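Local coordinates for odorant binding protein (AGAP010409-PA) (Anopheles gambiae, PDB 3L4A), which probably binds and carries small odorant molecules as a secreted, mainly helical, disulfide-linked member of the PBP/GOBP family, at residues 37-42 with 99-104; 79-84 with 105-110. All blocks are in the same frame, centred on the assembly; numbering follows the deposited sequence. Where two conformers were deposited one is given.

Contact 1: residues 37-42 with 99-104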
ATOM      1  N   VAL A  37       7.105 -12.484  -1.840  1.00  9.94           N
ATOM      2  CA  VAL A  37       7.298 -12.131  -0.437  1.00  7.46           C
ATOM      3  C   VAL A  37       6.915 -10.679  -0.216  1.00 10.39           C
ATOM      4  O   VAL A  37       6.128 -10.356   0.680  1.00  8.99           O
ATOM      5  CB  VAL A  37       8.754 -12.358   0.009  1.00  9.72           C
ATOM      6  CG1 VAL A  37       8.952 -11.890   1.447  1.00  9.13           C
ATOM      7  CG2 VAL A  37       9.106 -13.830  -0.119  1.00 10.88           C
ATOM      8  N   THR A  38       7.463  -9.801  -1.045  1.00  9.09           N
ATOM      9  CA  THR A  38       7.140  -8.380  -0.956  1.00  6.91           C
ATOM     10  C   THR A  38       5.647  -8.117  -1.170  1.00  6.90           C
ATOM     11  O   THR A  38       5.083  -7.217  -0.544  1.00  7.48           O
ATOM     12  CB  THR A  38       7.977  -7.552  -1.936  1.00 10.82           C
ATOM     13  OG1 THR A  38       9.364  -7.711  -1.606  1.00 10.96           O
ATOM     14  CG2 THR A  38       7.626  -6.082  -1.829  1.00 10.28           C
ATOM     15  N   HIS A  39       5.006  -8.881  -2.046  1.00  8.17           N
ATOM     16  CA  HIS A  39       3.563  -8.716  -2.218  1.00 10.31           C
ATOM     17  C   HIS A  39       2.866  -8.865  -0.876  1.00  8.59           C
ATOM     18  O   HIS A  39       2.041  -8.035  -0.488  1.00  9.15           O
ATOM     19  CB  HIS A  39       2.975  -9.748  -3.178  1.00  9.44           C
ATOM     20  CG  HIS A  39       3.454  -9.616  -4.587  1.00 10.27           C
ATOM     21  ND1 HIS A  39       3.220 -10.589  -5.535  1.00 16.74           N
ATOM     22  CD2 HIS A  39       4.159  -8.643  -5.211  1.00  7.85           C
ATOM     23  CE1 HIS A  39       3.752 -10.216  -6.686  1.00 15.68           C
ATOM     24  NE2 HIS A  39       4.328  -9.040  -6.518  1.00 13.06           N
ATOM     25  N   CYS A  40       3.179  -9.942  -0.170  1.00  7.63           N
ATOM     26  CA  CYS A  40       2.557 -10.191   1.119  1.00  8.71           C
ATOM     27  C   CYS A  40       2.994  -9.190   2.180  1.00  8.63           C
ATOM     28  O   CYS A  40       2.203  -8.817   3.045  1.00  8.30           O
ATOM     29  CB  CYS A  40       2.806 -11.628   1.584  1.00  8.86           C
ATOM     30  SG  CYS A  40       1.932 -12.876   0.606  1.00 11.54           S
ATOM     31  N   PHE A  41       4.240  -8.737   2.104  1.00  7.87           N
ATOM     32  CA  PHE A  41       4.728  -7.720   3.022  1.00  6.82           C
ATOM     33  C   PHE A  41       3.935  -6.416   2.863  1.00  8.67           C
ATOM     34  O   PHE A  41       3.516  -5.810   3.851  1.00  7.46           O
ATOM     35  CB  PHE A  41       6.225  -7.474   2.814  1.00  9.91           C
ATOM     36  CG  PHE A  41       6.810  -6.493   3.788  1.00  8.93           C
ATOM     37  CD1 PHE A  41       7.133  -6.892   5.077  1.00  8.68           C
ATOM     38  CD2 PHE A  41       7.020  -5.172   3.427  1.00 11.33           C
ATOM     39  CE1 PHE A  41       7.671  -6.001   5.983  1.00  6.05           C
ATOM     40  CE2 PHE A  41       7.553  -4.267   4.330  1.00 14.48           C
ATOM     41  CZ  PHE A  41       7.876  -4.683   5.614  1.00  9.98           C
ATOM     42  N   VAL A  42       3.742  -5.987   1.618  1.00  7.12           N
ATOM     43  CA  VAL A  42       2.988  -4.774   1.341  1.00  8.32           C
ATOM     44  C   VAL A  42       1.543  -4.912   1.821  1.00  6.89           C
ATOM     45  O   VAL A  42       0.991  -3.996   2.434  1.00  6.89           O
ATOM     46  CB  VAL A  42       3.056  -4.435  -0.149  1.00  7.13           C
ATOM     47  CG1 VAL A  42       1.976  -3.418  -0.514  1.00  8.87           C
ATOM     48  CG2 VAL A  42       4.457  -3.932  -0.482  1.00  8.50           C
ATOM     49  N   ARG A  99      -3.088  -9.010  -4.992  1.00  8.96           N
ATOM     50  CA  ARG A  99      -4.131  -7.996  -5.073  1.00  7.83           C
ATOM     51  C   ARG A  99      -3.724  -6.706  -4.357  1.00  9.67           C
ATOM     52  O   ARG A  99      -3.867  -5.609  -4.912  1.00  9.46           O
ATOM     53  CB  ARG A  99      -5.447  -8.532  -4.507  1.00 11.27           C
ATOM     54  CG  ARG A  99      -6.629  -7.605  -4.716  1.00 10.13           C
ATOM     55  CD  ARG A  99      -7.815  -8.029  -3.876  1.00 12.13           C
ATOM     56  NE  ARG A  99      -8.301  -9.340  -4.288  1.00 11.71           N
ATOM     57  CZ  ARG A  99      -9.197 -10.045  -3.609  1.00 20.59           C
ATOM     58  NH1 ARG A  99      -9.703  -9.562  -2.480  1.00 18.51           N
ATOM     59  NH2 ARG A  99      -9.581 -11.233  -4.056  1.00 18.85           N
ATOM     60  N   ALA A 100      -3.228  -6.832  -3.127  1.00  7.32           N
ATOM     61  CA  ALA A 100      -2.816  -5.658  -2.367  1.00  8.66           C
ATOM     62  C   ALA A 100      -1.662  -4.951  -3.057  1.00  8.94           C
ATOM     63  O   ALA A 100      -1.632  -3.727  -3.134  1.00  7.94           O
ATOM     64  CB  ALA A 100      -2.425  -6.043  -0.935  1.00  9.67           C
ATOM     65  N   TYR A 101      -0.696  -5.720  -3.556  1.00  7.89           N
ATOM     66  CA  TYR A 101       0.451  -5.117  -4.215  1.00  7.12           C
ATOM     67  C   TYR A 101       0.022  -4.351  -5.470  1.00  8.82           C
ATOM     68  O   TYR A 101       0.450  -3.212  -5.691  1.00  8.36           O
ATOM     69  CB  TYR A 101       1.479  -6.194  -4.556  1.00  9.02           C
ATOM     70  CG  TYR A 101       2.779  -5.650  -5.098  1.00  8.21           C
ATOM     71  CD1 TYR A 101       3.008  -5.586  -6.466  1.00 10.50           C
ATOM     72  CD2 TYR A 101       3.787  -5.218  -4.245  1.00 10.09           C
ATOM     73  CE1 TYR A 101       4.200  -5.088  -6.966  1.00 14.33           C
ATOM     74  CE2 TYR A 101       4.987  -4.713  -4.737  1.00 11.57           C
ATOM     75  CZ  TYR A 101       5.180  -4.655  -6.101  1.00 13.17           C
ATOM     76  OH  TYR A 101       6.361  -4.163  -6.612  1.00 16.02           O
ATOM     77  N   SER A 102      -0.834  -4.978  -6.276  1.00  8.43           N
ATOM     78  CA  SER A 102      -1.373  -4.326  -7.461  1.00  8.11           C
ATOM     79  C   SER A 102      -2.103  -3.040  -7.094  1.00  8.40           C
ATOM     80  O   SER A 102      -1.930  -2.009  -7.741  1.00  9.10           O
ATOM     81  CB  SER A 102      -2.313  -5.255  -8.225  0.76  9.39           C
ATOM     82  OG  SER A 102      -2.763  -4.624  -9.413  0.76 13.38           O
ATOM     83  N   ALA A 103      -2.914  -3.095  -6.043  1.00  8.13           N
ATOM     84  CA  ALA A 103      -3.648  -1.917  -5.600  1.00  7.29           C
ATOM     85  C   ALA A 103      -2.690  -0.781  -5.280  1.00  8.97           C
ATOM     86  O   ALA A 103      -2.865   0.347  -5.751  1.00 10.27           O
ATOM     87  CB  ALA A 103      -4.504  -2.258  -4.384  1.00  9.39           C
ATOM     88  N   PHE A 104      -1.664  -1.075  -4.488  1.00  7.85           N
ATOM     89  CA  PHE A 104      -0.742  -0.030  -4.073  1.00 11.39           C
ATOM     90  C   PHE A 104       0.106   0.539  -5.212  1.00 11.30           C
ATOM     91  O   PHE A 104       0.600   1.660  -5.117  1.00 10.59           O
ATOM     92  CB  PHE A 104       0.115  -0.488  -2.895  1.00 13.52           C
ATOM     93  CG  PHE A 104      -0.571  -0.326  -1.560  1.00 10.68           C
ATOM     94  CD1 PHE A 104      -0.706   0.931  -0.988  1.00 14.20           C
ATOM     95  CD2 PHE A 104      -1.091  -1.426  -0.888  1.00 11.91           C
ATOM     96  CE1 PHE A 104      -1.341   1.093   0.235  1.00 13.25           C
ATOM     97  CE2 PHE A 104      -1.720  -1.274   0.339  1.00 15.86           C
ATOM     98  CZ  PHE A 104      -1.843  -0.010   0.901  1.00 14.36           C
TER
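A100 meets V42 at the start of the face that helix 96-105 presents to helix 36-48: V42 CG1 lies 4.5 Å from the carbonyl O of A100, a marginal approach, the backbone of A100 lying beside the valine. The axes of the two short segments approach to 8.0 Å at an angle of 74°, so the side chains nearest the crossing carry most of the contact.

Y101 is the main one. With CG anti to the backbone N, the side chain leaves on the side of helix 36-48, and H39 lies across its ring. There H39 CD2 sits over one face of the phenol, displaced toward the rim on the CG side, 3.3 Å from Y101 CG. The two rings are tilted by 41°, an oblique pairing with centroids 4.5 Å apart. V42 CG2 approaches the same phenol at its edge, 4.0 Å from Y101 CD2, and T38 CG2 reaches CE2 more distantly. Both polar ends are tied elsewhere: Y101 OH hydrogen-bonds to F32 O, which anchors the far end of the phenol, and H39 NE2 to D34 OD1, which holds the turn of the imidazole.

One turn on, F104 takes the other branch of V42. With V42 CG1 anti to the backbone N (chi1 164°), that methyl comes 3.7 Å from F104 CD2, and the valine thus straddles two aromatic side chains.

The crossing is helix-to-helix packing of the mainly helical PBP/GOBP fold, and the C40-C97 disulfide joins these same two helices covalently.

Contact 2: residues 79-84 with 105-110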
ATOM      1  N   ALA A  79     -10.531  10.873  -7.166  1.00  9.33           N
ATOM      2  CA  ALA A  79     -11.024  10.439  -8.469  1.00  9.00           C
ATOM      3  C   ALA A  79      -9.982   9.643  -9.242  1.00  8.18           C
ATOM      4  O   ALA A  79     -10.283   8.600  -9.818  1.00  8.51           O
ATOM      5  CB  ALA A  79     -11.443  11.645  -9.288  1.00 11.52           C
ATOM      6  N   LYS A  80      -8.763  10.162  -9.268  1.00  8.55           N
ATOM      7  CA  LYS A  80      -7.709   9.539 -10.047  1.00  7.79           C
ATOM      8  C   LYS A  80      -7.415   8.143  -9.519  1.00  8.25           C
ATOM      9  O   LYS A  80      -7.295   7.190 -10.293  1.00  8.20           O
ATOM     10  CB  LYS A  80      -6.465  10.424 -10.087  1.00  9.99           C
ATOM     11  CG  LYS A  80      -5.608  10.422  -8.862  1.00 17.72           C
ATOM     12  CD  LYS A  80      -4.520  11.495  -8.996  1.00 16.33           C
ATOM     13  CE  LYS A  80      -3.702  11.324 -10.282  1.00 15.76           C
ATOM     14  NZ  LYS A  80      -2.509  12.248 -10.315  1.00 25.67           N
ATOM     15  N   HIS A  81      -7.356   7.999  -8.201  1.00  8.51           N
ATOM     16  CA  HIS A  81      -7.039   6.687  -7.645  1.00  9.63           C
ATOM     17  C   HIS A  81      -8.196   5.706  -7.671  1.00  9.94           C
ATOM     18  O   HIS A  81      -7.993   4.517  -7.902  1.00  9.91           O
ATOM     19  CB  HIS A  81      -6.411   6.811  -6.262  1.00  8.89           C
ATOM     20  CG  HIS A  81      -5.055   7.421  -6.313  1.00 11.66           C
ATOM     21  ND1 HIS A  81      -4.025   6.846  -7.027  1.00 14.40           N
ATOM     22  CD2 HIS A  81      -4.572   8.582  -5.817  1.00 12.78           C
ATOM     23  CE1 HIS A  81      -2.953   7.610  -6.934  1.00 14.19           C
ATOM     24  NE2 HIS A  81      -3.256   8.668  -6.204  1.00 13.92           N
ATOM     25  N   ARG A  82      -9.412   6.192  -7.456  1.00  9.07           N
ATOM     26  CA  ARG A  82     -10.580   5.330  -7.629  1.00 10.76           C
ATOM     27  C   ARG A  82     -10.557   4.714  -9.028  1.00  8.49           C
ATOM     28  O   ARG A  82     -10.742   3.517  -9.186  1.00 10.29           O
ATOM     29  CB  ARG A  82     -11.884   6.102  -7.441  1.00 12.87           C
ATOM     30  CG  ARG A  82     -12.278   6.363  -6.005  1.00 18.15           C
ATOM     31  CD  ARG A  82     -13.739   6.796  -5.935  1.00 23.15           C
ATOM     32  NE  ARG A  82     -14.082   7.397  -4.649  1.00 34.87           N
ATOM     33  CZ  ARG A  82     -14.386   6.708  -3.556  1.00 35.73           C
ATOM     34  NH1 ARG A  82     -14.689   7.344  -2.430  1.00 34.83           N
ATOM     35  NH2 ARG A  82     -14.388   5.380  -3.586  1.00 38.18           N
ATOM     36  N   ALA A  83     -10.295   5.534 -10.044  1.00  9.42           N
ATOM     37  CA  ALA A  83     -10.256   5.054 -11.421  1.00  9.23           C
ATOM     38  C   ALA A  83      -9.100   4.076 -11.679  1.00  9.12           C
ATOM     39  O   ALA A  83      -9.280   3.047 -12.344  1.00  9.33           O
ATOM     40  CB  ALA A  83     -10.185   6.232 -12.386  1.00  9.86           C
ATOM     41  N   CYS A  84      -7.924   4.396 -11.151  1.00  8.03           N
ATOM     42  CA  CYS A  84      -6.771   3.518 -11.289  1.00  7.49           C
ATOM     43  C   CYS A  84      -7.077   2.151 -10.687  1.00  9.99           C
ATOM     44  O   CYS A  84      -6.829   1.123 -11.308  1.00  9.95           O
ATOM     45  CB  CYS A  84      -5.557   4.145 -10.612  1.00  9.28           C
ATOM     46  SG  CYS A  84      -4.048   3.171 -10.754  1.00 10.85           S
ATOM     47  N   GLN A 105       0.254  -0.204  -6.303  1.00  8.38           N
ATOM     48  CA  GLN A 105       0.948   0.348  -7.460  1.00  9.96           C
ATOM     49  C   GLN A 105       0.287   1.636  -7.965  1.00 10.68           C
ATOM     50  O   GLN A 105       0.958   2.505  -8.527  1.00 10.57           O
ATOM     51  CB  GLN A 105       1.057  -0.681  -8.585  1.00  9.87           C
ATOM     52  CG  GLN A 105       2.044  -1.807  -8.295  1.00 12.79           C
ATOM     53  CD  GLN A 105       2.123  -2.796  -9.428  1.00 21.51           C
ATOM     54  OE1 GLN A 105       3.205  -3.267  -9.780  1.00 27.02           O
ATOM     55  NE2 GLN A 105       0.976  -3.110 -10.019  1.00 20.18           N
ATOM     56  N   CYS A 106      -1.019   1.767  -7.761  1.00  7.69           N
ATOM     57  CA  CYS A 106      -1.709   2.993  -8.161  1.00  8.57           C
ATOM     58  C   CYS A 106      -1.153   4.215  -7.448  1.00 10.71           C
ATOM     59  O   CYS A 106      -1.153   5.312  -8.006  1.00 12.69           O
ATOM     60  CB  CYS A 106      -3.203   2.884  -7.884  1.00  8.25           C
ATOM     61  SG  CYS A 106      -4.064   1.914  -9.132  1.00 11.26           S
ATOM     62  N   LEU A 107      -0.661   4.020  -6.230  1.00  8.97           N
ATOM     63  CA  LEU A 107      -0.203   5.142  -5.409  1.00 10.48           C
ATOM     64  C   LEU A 107       1.316   5.313  -5.435  1.00 13.27           C
ATOM     65  O   LEU A 107       1.862   6.132  -4.698  1.00 11.32           O
ATOM     66  CB  LEU A 107      -0.739   5.037  -3.974  0.54 13.30           C
ATOM     67  CG  LEU A 107      -2.217   5.415  -3.786  0.54 12.35           C
ATOM     68  CD1 LEU A 107      -3.140   4.291  -4.221  0.54 12.36           C
ATOM     69  CD2 LEU A 107      -2.507   5.799  -2.343  0.54 15.25           C
ATOM     70  N   ARG A 108       1.999   4.550  -6.285  1.00 12.24           N
ATOM     71  CA  ARG A 108       3.461   4.596  -6.331  1.00 12.16           C
ATOM     72  C   ARG A 108       3.988   6.007  -6.587  1.00 12.00           C
ATOM     73  O   ARG A 108       4.847   6.491  -5.847  1.00 12.37           O
ATOM     74  CB  ARG A 108       4.000   3.622  -7.387  1.00 16.20           C
ATOM     75  CG  ARG A 108       5.496   3.788  -7.674  1.00 19.84           C
ATOM     76  CD  ARG A 108       5.992   2.761  -8.688  1.00 23.04           C
ATOM     77  NE  ARG A 108       7.403   2.967  -9.012  1.00 29.62           N
ATOM     78  CZ  ARG A 108       7.980   2.545 -10.134  1.00 37.89           C
ATOM     79  NH1 ARG A 108       7.265   1.895 -11.042  1.00 39.34           N
ATOM     80  NH2 ARG A 108       9.270   2.776 -10.348  1.00 33.79           N
ATOM     81  N   GLU A 109       3.488   6.654  -7.630  1.00 14.33           N
ATOM     82  CA  GLU A 109       3.969   7.986  -7.993  1.00 13.10           C
ATOM     83  C   GLU A 109       3.780   8.979  -6.843  1.00 16.78           C
ATOM     84  O   GLU A 109       4.633   9.829  -6.610  1.00 13.63           O
ATOM     85  CB  GLU A 109       3.284   8.497  -9.268  1.00 15.24           C
ATOM     86  CG  GLU A 109       3.687   7.773 -10.546  1.00 18.67           C
ATOM     87  CD  GLU A 109       2.844   6.542 -10.825  1.00 21.09           C
ATOM     88  OE1 GLU A 109       2.963   5.988 -11.943  1.00 21.90           O
ATOM     89  OE2 GLU A 109       2.062   6.133  -9.936  1.00 16.46           O
ATOM     90  N   ASP A 110       2.663   8.868  -6.126  1.00 13.29           N
ATOM     91  CA  ASP A 110       2.381   9.772  -5.019  1.00  9.90           C
ATOM     92  C   ASP A 110       3.372   9.587  -3.878  1.00 13.16           C
ATOM     93  O   ASP A 110       3.884  10.560  -3.318  1.00 12.89           O
ATOM     94  CB  ASP A 110       0.957   9.548  -4.508  1.00 12.39           C
ATOM     95  CG  ASP A 110      -0.074   9.660  -5.604  1.00 15.92           C
ATOM     96  OD1 ASP A 110      -0.728  10.715  -5.694  1.00 17.05           O
ATOM     97  OD2 ASP A 110      -0.213   8.700  -6.389  1.00 21.72           O
TER
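A disulfide and a buried histidine join helix 75-87 to the turn that leads from helix 96-105 into helix 108-117. C84 SG and C106 SG are bonded at 2.1 Å, with a torsion of -90° about the S-S bond. C84 SG is anti to its own backbone N (chi1 -178°), whereas C106 SG lies beside its N, and the bridge spans CA atoms 6.0 Å apart. It is one of three disulfides in this chain: C11-C44, C40-C97 and C84-C106 interlock in the pattern characteristic of classical insect odorant-binding proteins.

Beyond it, the ring of H81 is gripped at face and edge. L107 CG stands over one face, 4.0 Å from the ring centroid, in a CH-pi contact, while K80 CG covers the opposite face. At the edge, H81 CE1 comes 3.1 Å from the carbonyl O of C106. D110 meets the ring tip to tip, its carboxylate plane turned 61° from the imidazole; H81 NE2 gives a weak but nearly straight hydrogen bond of 3.3 Å to D110 OD1, which lies in the ring plane. D110 OD1 also hydrogen-bonds to an ammonium ion, probably from the crystallisation liquor, and F77 packs edge-to-face with H81.

From the N terminus, the chain first enters contact 1 on helix 36-48, then runs through the small two-stranded sheet and helix 60-66 before reaching the first side of contact 2 on helix 75-87. Helix 96-105 brings it back to close contact 1, a loop of 56 residues, and the next residues, in the turn into helix 108-117, close contact 2 over 20. Contact 2 opens before contact 1 closes and closes after it, so the loops cross. Segments 99-104 and 105-110 are continuous, which ties helix 36-48 and helix 75-87 to successive parts of the chain although the contact centres lie 15 Å apart.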